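Local coordinates for protein MtVAO615 (Myceliophthora thermophila, PDB 6F72) that probably acts as an oxidoreductase whose bicovalently bound FAD, once reduced, reacts rapidly with molecular oxygen, although no substrate has been identified, at residues 174-179 and 197-202. Sequence-based numbering, arbitrary orientation.
Sequences HNLKST and LGAGVE
Leu176 O receives Gly200 N at 2.9 Å where the loop 174-179 lies against the type I turn running from Gly198 to Val201. Packing is tight because the turn has glycines at Gly198 and Gly200: a CB on Gly198 would run into Leu176 O, and one on Gly200 into His174 O. Instead, Gly200 CA turns a C-H to His174 O, 3.5 Å away. Beside them, Lys177 folds back over the turn, its chain bent about CB-CG (chi2 -88°), and NZ reaches Gly200 O and two carboxylates. Lys177 NZ stands above the carbonyl plane of Gly200 O at 2.8 Å and forms a salt bridge to Glu202 OE2 at 3.0 Å, on the anti lone pair; Glu205 supplies the second carboxylate. A methionine in its place would probably leave the charges of Glu202 and Glu205 without their shared cation and Gly200 O without that donor. Glu202 OE2 lies at the edge of the His174 ring, 3.3 Å from CE1, while a water links ND1 to Gly200 O and Asn93 binds NE2. Toward the more exposed Ser178 and Thr179 the contact is looser. Ser178 O still accepts a nearly straight bond from Gly198 N (2.8 Å), but the side chains meet through a few methyls: Thr179 CG2 rests 3.8 Å from Leu197 CD2, with Val201 CG2 against Thr179 CG2, and Met209 of helix 203-212 adjoins Thr179 and Leu197. Ala199, whose small side chain lies against the FAD, and Glu202, N-cap of that helix, complete a glycine-rich strand-turn-helix element in the FAD-binding domain of the PCMH-type fold.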
ATOM      1  N   HIS A 174      14.862  -1.873   1.855  1.00 22.36           N
ATOM      2  CA  HIS A 174      14.364  -3.100   2.498  1.00 22.50           C
ATOM      3  C   HIS A 174      15.105  -3.562   3.750  1.00 22.94           C
ATOM      4  O   HIS A 174      14.492  -4.135   4.657  1.00 22.89           O
ATOM      5  CB  HIS A 174      14.354  -4.243   1.461  1.00 22.72           C
ATOM      6  CG  HIS A 174      13.964  -5.582   2.009  1.00 22.90           C
ATOM      7  ND1 HIS A 174      12.766  -5.807   2.654  1.00 22.61           N
ATOM      8  CD2 HIS A 174      14.605  -6.774   1.981  1.00 23.43           C
ATOM      9  CE1 HIS A 174      12.697  -7.075   3.023  1.00 22.99           C
ATOM     10  NE2 HIS A 174      13.797  -7.686   2.618  1.00 23.46           N
ATOM     11  N   ASN A 175      16.411  -3.308   3.792  1.00 23.50           N
ATOM     12  CA  ASN A 175      17.269  -3.862   4.829  1.00 24.11           C
ATOM     13  C   ASN A 175      17.518  -2.911   5.998  1.00 24.20           C
ATOM     14  O   ASN A 175      18.278  -3.238   6.892  1.00 24.66           O
ATOM     15  CB  ASN A 175      18.586  -4.314   4.231  1.00 24.86           C
ATOM     16  CG  ASN A 175      18.404  -5.366   3.178  1.00 25.00           C
ATOM     17  OD1 ASN A 175      17.886  -6.447   3.456  1.00 25.13           O
ATOM     18  ND2 ASN A 175      18.809  -5.047   1.954  1.00 25.05           N
ATOM     19  N   LEU A 176      16.858  -1.752   5.990  1.00 23.75           N
ATOM     20  CA  LEU A 176      16.956  -0.810   7.100  1.00 23.78           C
ATOM     21  C   LEU A 176      15.918  -1.238   8.126  1.00 23.70           C
ATOM     22  O   LEU A 176      14.803  -0.722   8.141  1.00 23.19           O
ATOM     23  CB  LEU A 176      16.764   0.633   6.606  1.00 23.30           C
ATOM     24  CG  LEU A 176      17.896   1.133   5.691  1.00 23.60           C
ATOM     25  CD1 LEU A 176      17.552   2.473   5.079  1.00 23.20           C
ATOM     26  CD2 LEU A 176      19.266   1.199   6.377  1.00 24.30           C
ATOM     27  N   LYS A 177      16.302  -2.191   8.977  1.00 24.33           N
ATOM     28  CA  LYS A 177      15.361  -2.911   9.851  1.00 24.48           C
ATOM     29  C   LYS A 177      15.416  -2.567  11.346  1.00 24.90           C
ATOM     30  O   LYS A 177      14.723  -3.211  12.148  1.00 24.92           O
ATOM     31  CB  LYS A 177      15.539  -4.426   9.685  1.00 24.98           C
ATOM     32  CG  LYS A 177      15.294  -4.970   8.283  1.00 24.83           C
ATOM     33  CD  LYS A 177      13.837  -5.311   8.074  1.00 24.38           C
ATOM     34  CE  LYS A 177      13.661  -6.257   6.892  1.00 24.44           C
ATOM     35  NZ  LYS A 177      12.277  -6.063   6.355  1.00 23.94           N
ATOM     36  N   SER A 178      16.212  -1.565  11.719  1.00 25.29           N
ATOM     37  CA  SER A 178      16.329  -1.135  13.132  1.00 25.93           C
ATOM     38  C   SER A 178      14.966  -0.836  13.756  1.00 25.61           C
ATOM     39  O   SER A 178      14.075  -0.306  13.090  1.00 25.05           O
ATOM     40  CB  SER A 178      17.212   0.102  13.245  1.00 26.15           C
ATOM     41  OG  SER A 178      16.510   1.198  12.659  1.00 25.72           O
ATOM     42  N   THR A 179      14.795  -1.240  15.009  1.00 26.22           N
ATOM     43  CA  THR A 179      13.600  -0.912  15.786  1.00 26.25           C
ATOM     44  C   THR A 179      14.013  -0.436  17.188  1.00 27.03           C
ATOM     45  O   THR A 179      14.886  -1.038  17.840  1.00 27.65           O
ATOM     46  CB  THR A 179      12.627  -2.099  15.900  1.00 26.23           C
ATOM     47  OG1 THR A 179      13.258  -3.162  16.611  1.00 27.03           O
ATOM     48  CG2 THR A 179      12.220  -2.626  14.532  1.00 25.79           C
ATOM     49  N   LEU A 197      11.370   3.274  13.717  1.00 23.06           N
ATOM     50  CA  LEU A 197      11.478   2.115  12.830  1.00 22.80           C
ATOM     51  C   LEU A 197      12.215   2.458  11.553  1.00 22.54           C
ATOM     52  O   LEU A 197      11.894   3.446  10.898  1.00 22.14           O
ATOM     53  CB  LEU A 197      10.083   1.562  12.488  1.00 22.47           C
ATOM     54  CG  LEU A 197       9.058   1.197  13.570  1.00 22.59           C
ATOM     55  CD1 LEU A 197       7.736   0.802  12.917  1.00 22.29           C
ATOM     56  CD2 LEU A 197       9.549   0.092  14.501  1.00 23.09           C
ATOM     57  N   GLY A 198      13.203   1.628  11.195  1.00 22.71           N
ATOM     58  CA  GLY A 198      13.948   1.821   9.949  1.00 22.60           C
ATOM     59  C   GLY A 198      13.040   1.664   8.729  1.00 22.06           C
ATOM     60  O   GLY A 198      11.998   1.004   8.804  1.00 21.79           O
ATOM     61  N   ALA A 199      13.440   2.271   7.611  1.00 21.93           N
ATOM     62  CA  ALA A 199      12.622   2.354   6.400  1.00 21.59           C
ATOM     63  C   ALA A 199      12.155   1.016   5.796  1.00 21.53           C
ATOM     64  O   ALA A 199      11.139   0.977   5.097  1.00 21.25           O
ATOM     65  CB  ALA A 199      13.333   3.195   5.356  1.00 21.69           C
ATOM     66  N   GLY A 200      12.882  -0.064   6.080  1.00 21.92           N
ATOM     67  CA  GLY A 200      12.555  -1.398   5.568  1.00 22.07           C
ATOM     68  C   GLY A 200      11.705  -2.244   6.502  1.00 22.18           C
ATOM     69  O   GLY A 200      11.381  -3.377   6.167  1.00 22.21           O
ATOM     70  N   VAL A 201      11.340  -1.708   7.668  1.00 22.20           N
ATOM     71  CA  VAL A 201      10.510  -2.458   8.631  1.00 22.54           C
ATOM     72  C   VAL A 201       9.131  -2.755   8.005  1.00 22.51           C
ATOM     73  O   VAL A 201       8.442  -1.848   7.514  1.00 22.13           O
ATOM     74  CB  VAL A 201      10.377  -1.746  10.014  1.00 22.52           C
ATOM     75  CG1 VAL A 201       9.439  -2.505  10.954  1.00 22.60           C
ATOM     76  CG2 VAL A 201      11.745  -1.596  10.677  1.00 22.91           C
ATOM     77  N   GLU A 202       8.777  -4.039   7.997  1.00 23.12           N
ATOM     78  CA  GLU A 202       7.514  -4.515   7.419  1.00 23.39           C
ATOM     79  C   GLU A 202       6.485  -4.726   8.519  1.00 23.77           C
ATOM     80  O   GLU A 202       6.847  -4.825   9.690  1.00 24.38           O
ATOM     81  CB  GLU A 202       7.745  -5.807   6.614  1.00 23.66           C
ATOM     82  CG  GLU A 202       8.630  -5.598   5.397  1.00 23.63           C
ATOM     83  CD  GLU A 202       8.966  -6.883   4.686  1.00 24.06           C
ATOM     84  OE1 GLU A 202       8.148  -7.336   3.857  1.00 24.00           O
ATOM     85  OE2 GLU A 202      10.051  -7.442   4.959  1.00 24.48           O
TER
HETATM   86  O   HOH W   1      11.005  -3.789   3.452  1.00 19.19           O